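Local coordinates for protein tyrosine recombinase XerH (Helicobacter pylori, PDB 5JK0) that cuts and rejoins DNA as a site-specific tyrosine recombinase involved in chromosome segregation, here held in a pre-cleavage complex with its difH substrate, at residues Pro5-Lys10 / Asn100-Ile105; Leu17-Arg22 / Ser138-Gln143; Leu81-Tyr86 / Glu107-Glu112; Ala132-Phe137 / Tyr154-Lys159. One frame throughout, in Å; residues are numbered along the deposited sequence.

Contact 1: residues Pro5-Lys10 / Asn100-Ile105; sequences PLEELK and NSLKNI
Glu-7 and Ser-101 join the N-terminal loop to an ST turn in the connection between helices 74-93 and 107-117. One carboxylate oxygen does the gripping: OE1 of Glu-7 accepts from OG of Ser-101 at 2.6 Å, on its syn side though 31° out of the carboxylate plane. The same OE1 takes the backbone N of Leu-102 at 3.3 Å from above that plane. Both donors approach from one face of the carboxylate.

Around this grip the contacts are van der Waals ones. CD2 of Leu-6 lies against CG of Lys-103, 4.0 Å away. Separately, CD1 of Leu-102 meets the carbonyl O of Leu-6 at 3.7 Å; that O also accepts from NE1 of Trp-19. Glu-7 OE2 and Lys-103 NZ are 4.5 Å apart, too far for a salt bridge, and their attraction should be modest.

The turn itself positions Ser-101. Its OG stands anti to the backbone N (chi1 174°), where it donates to Glu-7 while accepting from N of Lys-103 at 3.1 Å. Asn-104 OD1 accepts from the backbone N of Ser-101 at 3.0 Å.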
# COMPACT_ATOMS: atom_id res chain seq x y z
N PRO D 5 35.83 13.40 -15.46
CA PRO D 5 36.21 12.73 -14.22
C PRO D 5 35.33 13.20 -13.06
O PRO D 5 34.81 14.31 -13.11
CB PRO D 5 37.67 13.15 -14.01
CG PRO D 5 38.15 13.49 -15.38
CD PRO D 5 36.97 14.09 -16.08
N LEU D 6 35.16 12.36 -12.05
CA LEU D 6 34.32 12.70 -10.91
C LEU D 6 34.85 13.93 -10.17
O LEU D 6 34.12 14.87 -9.89
CB LEU D 6 34.20 11.53 -9.94
CG LEU D 6 33.31 11.77 -8.72
CD1 LEU D 6 31.85 11.89 -9.14
CD2 LEU D 6 33.48 10.67 -7.68
N GLU D 7 36.15 13.90 -9.86
CA GLU D 7 36.78 14.96 -9.10
C GLU D 7 37.91 15.61 -9.88
O GLU D 7 38.99 15.03 -10.02
CB GLU D 7 37.29 14.42 -7.76
CG GLU D 7 36.21 13.77 -6.91
CD GLU D 7 36.77 13.10 -5.67
OE1 GLU D 7 36.55 13.63 -4.56
OE2 GLU D 7 37.41 12.04 -5.80
N GLU D 8 37.67 16.81 -10.39
CA GLU D 8 38.66 17.52 -11.19
C GLU D 8 39.30 18.67 -10.41
O GLU D 8 40.35 19.18 -10.80
CB GLU D 8 38.03 18.06 -12.47
CG GLU D 8 37.63 16.99 -13.47
CD GLU D 8 37.00 17.56 -14.73
OE1 GLU D 8 37.58 17.40 -15.82
OE2 GLU D 8 35.91 18.18 -14.62
N LEU D 9 38.66 19.07 -9.32
CA LEU D 9 39.14 20.19 -8.51
C LEU D 9 39.59 19.73 -7.13
O LEU D 9 39.31 18.60 -6.72
CB LEU D 9 38.06 21.25 -8.38
CG LEU D 9 37.44 21.77 -9.68
CD1 LEU D 9 36.31 22.74 -9.39
CD2 LEU D 9 38.50 22.41 -10.56
N LYS D 10 40.29 20.60 -6.42
CA LYS D 10 40.74 20.31 -5.06
C LYS D 10 39.62 20.58 -4.06
O LYS D 10 39.58 20.00 -2.98
CB LYS D 10 41.98 21.13 -4.70
N ASN D 100 36.18 15.59 2.79
CA ASN D 100 36.99 16.29 1.80
C ASN D 100 36.82 15.77 0.37
O ASN D 100 37.58 16.13 -0.52
CB ASN D 100 38.47 16.23 2.19
CG ASN D 100 38.76 16.96 3.49
OD1 ASN D 100 38.13 17.97 3.80
ND2 ASN D 100 39.71 16.44 4.26
N SER D 101 35.81 14.92 0.16
CA SER D 101 35.61 14.32 -1.15
C SER D 101 34.13 14.17 -1.50
O SER D 101 33.28 14.06 -0.62
CB SER D 101 36.29 12.95 -1.21
OG SER D 101 36.00 12.29 -2.43
N LEU D 102 33.83 14.16 -2.80
CA LEU D 102 32.47 13.93 -3.28
C LEU D 102 32.02 12.51 -2.95
O LEU D 102 30.82 12.24 -2.83
CB LEU D 102 32.38 14.16 -4.79
CG LEU D 102 32.39 15.61 -5.29
CD1 LEU D 102 32.27 15.65 -6.81
CD2 LEU D 102 31.27 16.41 -4.64
N LYS D 103 32.98 11.61 -2.80
CA LYS D 103 32.69 10.22 -2.49
C LYS D 103 32.15 10.05 -1.07
O LYS D 103 31.61 8.99 -0.72
CB LYS D 103 33.95 9.36 -2.67
CG LYS D 103 34.45 9.30 -4.10
CD LYS D 103 35.70 8.43 -4.22
CE LYS D 103 36.19 8.36 -5.66
NZ LYS D 103 37.44 7.56 -5.78
N ASN D 104 32.28 11.09 -0.25
CA ASN D 104 31.74 11.07 1.10
C ASN D 104 30.22 11.23 1.11
O ASN D 104 29.57 10.95 2.12
CB ASN D 104 32.38 12.17 1.95
CG ASN D 104 33.86 11.94 2.18
OD1 ASN D 104 34.69 12.83 1.97
ND2 ASN D 104 34.21 10.73 2.62
N ILE D 105 29.67 11.68 -0.01
CA ILE D 105 28.23 11.83 -0.14
C ILE D 105 27.56 10.47 -0.30
O ILE D 105 27.81 9.76 -1.28
CB ILE D 105 27.86 12.72 -1.34
CG1 ILE D 105 28.47 14.11 -1.19
CG2 ILE D 105 26.35 12.81 -1.49
CD1 ILE D 105 28.12 15.07 -2.31

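Contact 2: residues Leu17-Arg22 / Ser138-Gln143; sequences LLWIGR and SYIDKQ
The helical segments 17-22 (of helix 12-30) and 138-143 (of helix 123-143) run nearly perpendicular, at 97° with their axes 10.5 Å apart, and come closest at the CA atoms of Trp-19 and Ile-140, 7.1 Å from each other. The indole of Trp-19 is the centre of the contact. Its CG lies beside the backbone N (chi1 -77°), which places CG 4.2 Å from CD1 of Ile-140; CB of Trp-19 rests on the same CD1 at 4.0 Å. Ile-140 CG1 covers one face of the ring, displaced toward the rim, whereas NH1 of Arg-22, one helical turn on from Trp-19, sits over the centre of the opposite face, 3.4 Å above the indole plane. At the edge, the carbonyl O of Gln-143 approaches CH2 of Trp-19 in the ring plane at 3.4 Å.

Tyr-139 CE2 also comes to the indole edge, 4.3 Å from CE3 of Trp-19, and its OH lies 3.9 Å from CB of Arg-22. The polar ends are fixed from outside: Trp-19 NE1 donates to O of Leu-6, and Arg-22 NH2 forms a salt bridge with Glu-8. The contact joins two helices of the all-helical N-terminal domain, which in Xer-type recombinases clasps one side of the DNA.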
# COMPACT_ATOMS: atom_id res chain seq x y z
N LEU D 17 29.30 21.92 -7.45
CA LEU D 17 28.71 22.96 -8.28
C LEU D 17 28.89 22.65 -9.76
O LEU D 17 28.03 22.97 -10.58
CB LEU D 17 29.34 24.32 -7.96
CG LEU D 17 28.63 25.20 -6.94
CD1 LEU D 17 29.36 26.53 -6.78
CD2 LEU D 17 27.18 25.43 -7.33
N LEU D 18 30.02 22.04 -10.08
CA LEU D 18 30.36 21.71 -11.46
C LEU D 18 29.37 20.70 -12.04
O LEU D 18 28.90 20.84 -13.17
CB LEU D 18 31.78 21.16 -11.54
CG LEU D 18 32.53 21.37 -12.86
CD1 LEU D 18 32.66 22.86 -13.16
CD2 LEU D 18 33.91 20.73 -12.79
N TRP D 19 29.04 19.68 -11.25
CA TRP D 19 28.12 18.63 -11.69
C TRP D 19 26.67 19.10 -11.70
O TRP D 19 25.89 18.69 -12.55
CB TRP D 19 28.26 17.39 -10.80
CG TRP D 19 29.46 16.56 -11.12
CD1 TRP D 19 30.58 16.41 -10.35
CD2 TRP D 19 29.67 15.79 -12.30
NE1 TRP D 19 31.47 15.57 -10.98
CE2 TRP D 19 30.94 15.18 -12.18
CE3 TRP D 19 28.92 15.54 -13.46
CZ2 TRP D 19 31.46 14.35 -13.17
CZ3 TRP D 19 29.44 14.72 -14.43
CH2 TRP D 19 30.70 14.13 -14.28
N ILE D 20 26.31 19.96 -10.74
CA ILE D 20 24.96 20.51 -10.68
C ILE D 20 24.67 21.36 -11.91
O ILE D 20 23.60 21.27 -12.50
CB ILE D 20 24.75 21.35 -9.40
CG1 ILE D 20 24.80 20.46 -8.16
CG2 ILE D 20 23.41 22.08 -9.46
CD1 ILE D 20 24.58 21.21 -6.87
N GLY D 21 25.64 22.18 -12.30
CA GLY D 21 25.51 23.02 -13.48
C GLY D 21 25.34 22.21 -14.74
O GLY D 21 24.55 22.56 -15.62
N ARG D 22 26.09 21.11 -14.85
CA ARG D 22 26.00 20.22 -15.99
C ARG D 22 24.63 19.54 -16.05
O ARG D 22 24.04 19.41 -17.12
CB ARG D 22 27.10 19.16 -15.95
CG ARG D 22 28.50 19.70 -16.19
CD ARG D 22 29.55 18.69 -15.78
NE ARG D 22 30.91 19.16 -16.04
CZ ARG D 22 32.00 18.67 -15.46
NH1 ARG D 22 31.89 17.69 -14.57
NH2 ARG D 22 33.19 19.16 -15.76
N SER D 138 21.98 10.17 -10.28
CA SER D 138 21.80 9.21 -11.37
C SER D 138 22.54 9.72 -12.59
O SER D 138 23.13 8.95 -13.35
CB SER D 138 20.32 9.00 -11.68
OG SER D 138 20.15 8.14 -12.80
N TYR D 139 22.51 11.04 -12.76
CA TYR D 139 23.21 11.70 -13.86
C TYR D 139 24.72 11.60 -13.70
O TYR D 139 25.44 11.36 -14.66
CB TYR D 139 22.77 13.17 -13.95
CG TYR D 139 23.49 13.98 -15.00
CD1 TYR D 139 23.04 13.99 -16.32
CD2 TYR D 139 24.60 14.75 -14.68
CE1 TYR D 139 23.70 14.73 -17.29
CE2 TYR D 139 25.26 15.49 -15.64
CZ TYR D 139 24.80 15.48 -16.94
OH TYR D 139 25.45 16.23 -17.89
N ILE D 140 25.20 11.80 -12.47
CA ILE D 140 26.63 11.72 -12.18
C ILE D 140 27.16 10.31 -12.42
O ILE D 140 28.25 10.13 -12.96
CB ILE D 140 26.93 12.16 -10.74
CG1 ILE D 140 26.51 13.61 -10.51
CG2 ILE D 140 28.42 12.00 -10.43
CD1 ILE D 140 26.74 14.11 -9.10
N ASP D 141 26.38 9.31 -12.03
CA ASP D 141 26.76 7.91 -12.24
C ASP D 141 26.90 7.56 -13.71
O ASP D 141 27.64 6.64 -14.07
CB ASP D 141 25.73 6.97 -11.59
CG ASP D 141 25.80 6.97 -10.08
OD1 ASP D 141 26.82 7.43 -9.53
OD2 ASP D 141 24.84 6.49 -9.44
N LYS D 142 26.19 8.30 -14.57
CA LYS D 142 26.15 7.99 -15.99
C LYS D 142 27.06 8.88 -16.83
O LYS D 142 27.21 8.66 -18.03
CB LYS D 142 24.72 8.10 -16.51
CG LYS D 142 23.74 7.12 -15.87
CD LYS D 142 22.31 7.48 -16.23
CE LYS D 142 21.32 6.58 -15.50
NZ LYS D 142 19.91 6.99 -15.77
N GLN D 143 27.67 9.88 -16.20
CA GLN D 143 28.48 10.84 -16.94
C GLN D 143 29.88 11.03 -16.38
O GLN D 143 30.63 11.87 -16.87
CB GLN D 143 27.77 12.20 -17.00
CG GLN D 143 26.38 12.17 -17.63
CD GLN D 143 26.40 11.70 -19.08
OE1 GLN D 143 27.40 11.85 -19.78
NE2 GLN D 143 25.29 11.12 -19.53

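Contact 3: residues Leu81-Tyr86 / Glu107-Glu112; sequences LKFHEY and EVMLAE
Inside the helical core-binding domain, Phe-83 and Tyr-86 of helix 74-93 pack against Met-109 and Leu-110 near the start of helix 107-117. The short helical segments cross steeply, with 107° between their directions and an axis separation of 11.7 Å. At this separation the contact is made by long side chains, two rings from helix 74-93 reaching across.

Phe-83 makes the closest contact: its CE1 is 3.5 Å and its CZ 3.6 Å from CD2 of Leu-110, so this methyl lies against one end of the ring. The ring's CG stands anti to the backbone N (chi1 175°). Met-109 touches both rings. Its CG meets the edge of Tyr-86 in the ring plane, 3.8 Å from CE2, while its SD reaches CZ of Phe-83 at 4.4 Å.

The polar fringe lies at the phenol end. Tyr-86 OH and Glu-112 OE1 are 4.0 Å apart and do not bond directly. A water donates to OE1 of Glu-112 at 2.8 Å, but it is modelled so close to the phenol oxygen that the bridge is doubtful. The other carboxylate oxygen, OE2, forms a salt bridge with Arg-25 of the third subunit, which brings this edge of the contact to a subunit interface.

Phe-113 meets both rings, edge-to-face in the case of Phe-83. Phe-137 of helix 123-143 touches Phe-83 and Leu-110, and Leu-16 of helix 12-30 also packs on Phe-83, so four helices converge here.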
# COMPACT_ATOMS: atom_id res chain seq x y z
N LEU D 81 20.29 23.53 -5.29
CA LEU D 81 21.06 24.66 -4.78
C LEU D 81 21.02 24.68 -3.26
O LEU D 81 21.97 25.12 -2.61
CB LEU D 81 20.52 25.98 -5.34
CG LEU D 81 20.62 26.16 -6.86
CD1 LEU D 81 20.15 27.54 -7.27
CD2 LEU D 81 22.05 25.91 -7.34
N LYS D 82 19.92 24.19 -2.70
CA LYS D 82 19.79 24.04 -1.25
C LYS D 82 20.78 23.01 -0.73
O LYS D 82 21.38 23.19 0.33
CB LYS D 82 18.37 23.64 -0.86
CG LYS D 82 17.32 24.71 -1.08
CD LYS D 82 17.52 25.89 -0.15
CE LYS D 82 16.39 26.89 -0.28
NZ LYS D 82 15.07 26.26 0.00
N PHE D 83 20.96 21.93 -1.49
CA PHE D 83 21.86 20.86 -1.09
C PHE D 83 23.32 21.30 -1.15
O PHE D 83 24.13 20.90 -0.31
CB PHE D 83 21.67 19.62 -1.97
CG PHE D 83 22.65 18.53 -1.69
CD1 PHE D 83 22.60 17.83 -0.49
CD2 PHE D 83 23.65 18.21 -2.60
CE1 PHE D 83 23.51 16.82 -0.22
CE2 PHE D 83 24.56 17.20 -2.33
CZ PHE D 83 24.49 16.51 -1.14
N HIS D 84 23.65 22.12 -2.14
CA HIS D 84 25.00 22.67 -2.24
C HIS D 84 25.30 23.54 -1.03
O HIS D 84 26.38 23.46 -0.45
CB HIS D 84 25.18 23.47 -3.52
CG HIS D 84 26.41 24.33 -3.53
ND1 HIS D 84 26.38 25.67 -3.20
CD2 HIS D 84 27.70 24.03 -3.80
CE1 HIS D 84 27.60 26.16 -3.27
NE2 HIS D 84 28.42 25.19 -3.64
N GLU D 85 24.33 24.38 -0.66
CA GLU D 85 24.44 25.22 0.52
C GLU D 85 24.63 24.37 1.77
O GLU D 85 25.45 24.70 2.64
CB GLU D 85 23.20 26.10 0.67
CG GLU D 85 23.14 26.90 1.96
CD GLU D 85 21.82 27.63 2.13
OE1 GLU D 85 21.73 28.79 1.69
OE2 GLU D 85 20.88 27.04 2.69
N TYR D 86 23.88 23.28 1.85
CA TYR D 86 24.00 22.33 2.95
C TYR D 86 25.39 21.70 2.99
O TYR D 86 26.06 21.73 4.03
CB TYR D 86 22.93 21.24 2.83
CG TYR D 86 23.19 20.01 3.69
CD1 TYR D 86 22.87 20.01 5.04
CD2 TYR D 86 23.74 18.86 3.14
CE1 TYR D 86 23.10 18.89 5.82
CE2 TYR D 86 23.98 17.74 3.91
CZ TYR D 86 23.65 17.76 5.25
OH TYR D 86 23.89 16.65 6.02
N GLU D 107 23.79 7.91 0.99
CA GLU D 107 22.34 7.92 1.18
C GLU D 107 21.95 8.47 2.54
O GLU D 107 20.90 9.11 2.68
CB GLU D 107 21.79 6.50 1.00
CG GLU D 107 20.39 6.45 0.42
CD GLU D 107 20.05 5.08 -0.13
OE1 GLU D 107 20.86 4.14 0.06
OE2 GLU D 107 18.98 4.93 -0.75
N VAL D 108 22.78 8.23 3.55
CA VAL D 108 22.53 8.73 4.90
C VAL D 108 22.59 10.26 4.93
O VAL D 108 21.73 10.90 5.54
CB VAL D 108 23.55 8.16 5.91
CG1 VAL D 108 23.40 8.83 7.27
CG2 VAL D 108 23.39 6.65 6.02
N MET D 109 23.58 10.82 4.26
CA MET D 109 23.73 12.27 4.19
C MET D 109 22.53 12.93 3.51
O MET D 109 22.04 13.96 3.96
CB MET D 109 25.02 12.65 3.45
CG MET D 109 25.18 14.15 3.24
SD MET D 109 26.58 14.59 2.20
CE MET D 109 27.96 14.08 3.23
N LEU D 110 22.06 12.32 2.42
CA LEU D 110 20.92 12.84 1.68
C LEU D 110 19.65 12.77 2.52
O LEU D 110 18.80 13.66 2.46
CB LEU D 110 20.73 12.09 0.36
CG LEU D 110 21.88 12.16 -0.64
CD1 LEU D 110 21.44 11.62 -2.00
CD2 LEU D 110 22.42 13.57 -0.78
N ALA D 111 19.53 11.70 3.31
CA ALA D 111 18.38 11.53 4.19
C ALA D 111 18.35 12.61 5.28
O ALA D 111 17.29 13.12 5.63
CB ALA D 111 18.39 10.15 4.82
N GLU D 112 19.53 12.94 5.80
CA GLU D 112 19.64 13.98 6.82
C GLU D 112 19.34 15.36 6.24
O GLU D 112 18.71 16.19 6.90
CB GLU D 112 21.04 13.96 7.45
CG GLU D 112 21.32 12.71 8.27
CD GLU D 112 22.66 12.77 8.98
OE1 GLU D 112 23.41 13.75 8.77
OE2 GLU D 112 22.96 11.85 9.77
O HOH W 1 23.41 16.49 8.41

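Contact 4: residues Ala132-Phe137 / Tyr154-Lys159; sequences ALLGLF and YNITLK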
# COMPACT_ATOMS: atom_id res chain seq x y z
N ALA D 132 14.47 15.19 -7.25
CA ALA D 132 15.55 16.06 -7.70
C ALA D 132 16.91 15.48 -7.34
O ALA D 132 17.81 15.42 -8.18
CB ALA D 132 15.40 17.45 -7.11
N LEU D 133 17.05 15.04 -6.09
CA LEU D 133 18.30 14.45 -5.62
C LEU D 133 18.64 13.17 -6.37
O LEU D 133 19.79 12.93 -6.72
CB LEU D 133 18.22 14.17 -4.11
CG LEU D 133 18.22 15.38 -3.17
CD1 LEU D 133 17.93 14.95 -1.75
CD2 LEU D 133 19.55 16.12 -3.25
N LEU D 134 17.62 12.34 -6.61
CA LEU D 134 17.80 11.09 -7.33
C LEU D 134 18.28 11.34 -8.76
O LEU D 134 19.13 10.62 -9.27
CB LEU D 134 16.50 10.28 -7.36
CG LEU D 134 16.06 9.65 -6.03
CD1 LEU D 134 14.74 8.91 -6.21
CD2 LEU D 134 17.13 8.72 -5.49
N GLY D 135 17.74 12.38 -9.39
CA GLY D 135 18.10 12.72 -10.75
C GLY D 135 19.53 13.18 -10.89
O GLY D 135 20.21 12.84 -11.86
N LEU D 136 20.00 13.96 -9.92
CA LEU D 136 21.35 14.50 -9.95
C LEU D 136 22.42 13.41 -9.91
O LEU D 136 23.32 13.38 -10.73
CB LEU D 136 21.57 15.48 -8.80
CG LEU D 136 22.99 16.05 -8.66
CD1 LEU D 136 23.38 16.83 -9.91
CD2 LEU D 136 23.12 16.91 -7.42
N PHE D 137 22.29 12.51 -8.94
CA PHE D 137 23.31 11.48 -8.73
C PHE D 137 23.16 10.31 -9.69
O PHE D 137 24.10 9.55 -9.90
CB PHE D 137 23.27 11.00 -7.27
CG PHE D 137 23.73 12.04 -6.29
CD1 PHE D 137 25.08 12.23 -6.04
CD2 PHE D 137 22.81 12.82 -5.62
CE1 PHE D 137 25.50 13.20 -5.15
CE2 PHE D 137 23.23 13.79 -4.72
CZ PHE D 137 24.58 13.97 -4.48
N TYR D 154 27.29 5.93 -7.29
CA TYR D 154 26.60 6.31 -6.06
C TYR D 154 25.48 5.33 -5.74
O TYR D 154 25.38 4.85 -4.61
CB TYR D 154 26.04 7.72 -6.17
CG TYR D 154 27.06 8.82 -6.00
CD1 TYR D 154 27.43 9.25 -4.73
CD2 TYR D 154 27.66 9.43 -7.09
CE1 TYR D 154 28.37 10.25 -4.56
CE2 TYR D 154 28.60 10.43 -6.93
CZ TYR D 154 28.95 10.84 -5.66
OH TYR D 154 29.88 11.84 -5.49
N ASN D 155 24.66 5.04 -6.74
CA ASN D 155 23.51 4.15 -6.60
C ASN D 155 22.59 4.57 -5.46
O ASN D 155 22.21 3.75 -4.62
CB ASN D 155 23.98 2.70 -6.40
CG ASN D 155 22.86 1.69 -6.59
OD1 ASN D 155 21.83 2.00 -7.19
ND2 ASN D 155 23.06 0.49 -6.07
N ILE D 156 22.24 5.85 -5.43
CA ILE D 156 21.30 6.36 -4.44
C ILE D 156 19.89 5.93 -4.80
O ILE D 156 19.44 6.14 -5.93
CB ILE D 156 21.37 7.89 -4.34
CG1 ILE D 156 22.80 8.36 -4.07
CG2 ILE D 156 20.43 8.39 -3.25
CD1 ILE D 156 23.36 7.88 -2.75
N THR D 157 19.18 5.34 -3.84
CA THR D 157 17.84 4.84 -4.09
C THR D 157 16.79 5.58 -3.27
O THR D 157 15.71 5.90 -3.78
CB THR D 157 17.74 3.33 -3.79
OG1 THR D 157 18.11 3.08 -2.43
CG2 THR D 157 18.66 2.54 -4.71
N LEU D 158 17.12 5.86 -2.01
CA LEU D 158 16.19 6.51 -1.08
C LEU D 158 14.85 5.79 -1.05
O LEU D 158 13.81 6.37 -1.36
CB LEU D 158 16.00 7.98 -1.46
CG LEU D 158 17.23 8.88 -1.36
CD1 LEU D 158 16.93 10.27 -1.89
CD2 LEU D 158 17.72 8.95 0.08
N LYS D 159 14.89 4.51 -0.66
CA LYS D 159 13.71 3.65 -0.67
C LYS D 159 12.56 4.23 0.16
O LYS D 159 11.39 3.96 -0.13
CB LYS D 159 14.07 2.26 -0.16
O HOH W 2 20.21 8.16 -8.13
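The aromatic part of the contact is an edge-to-face (T-shaped) pair between Phe-137 and Tyr-154. Their centroids are 5.0 Å apart and the planes inclined at 63°. CD1 of Phe-137 is the atom that points in: it stands 3.8 Å above the Tyr-154 plane, over the ring centre, at similar distances from all six ring carbons. Phe-137 CG lies beside its backbone N (chi1 -68°), on the side of the helix that meets the irregular loop 154-159. The phenol OH of Tyr-154 bonds to O of Leu-102.

Apolar packing continues along the segment 154-159. Ile-156 CG1 touches CB of Phe-137, and its CG2 is 4.0 Å from CD2 of Leu-134. The same Leu-134 methyl reaches CD1 of Leu-158 at 3.9 Å and also lies on two backbone carbonyls, O of Ile-156 at 3.5 Å and O of Thr-157 at 3.6 Å. Ile-156 and Leu-158 point their CB atoms toward the helix, whereas Asn-155 and Thr-157 point theirs away, an alternation that gives the chain an apolar side for helix 123-143.

Polar bridging is by water. One molecule donates to O of Leu-134 at 2.9 Å and to O of Ile-156 at 3.1 Å, linking the helix backbone to the loop backbone. Thr-157 OG1 bonds to OE2 of Glu-107, and Tyr-154 N bonds to Asp-141 OD1.

This is how the chain leaving the last helix of the N-terminal domain folds back on that helix, at the start of the connection to the catalytic domain that characterises two-domain tyrosine recombinases.

All four contacts lie on one side of the chain's centre, in the helical N-terminal half and away from the annotated active-site residues. Contacts 2 and 4 share helix 123-143, and their centres are about 11 Å apart, as are those of contacts 3 and 4; contacts 1 and 4 are farthest, at about 17 Å. Along the chain, contact 3 falls between the two segments of contact 2, contacts 1 and 2 interleave, and contact 4 opens after contacts 1 and 3 have closed. Ile-105 of contact 1 packs on helices 74-93, 107-117 and 123-143 and on Tyr-154, while Leu-6 O ties the N-terminal loop to Trp-19 NE1 of helix 12-30, consistent with one compact DNA-binding domain.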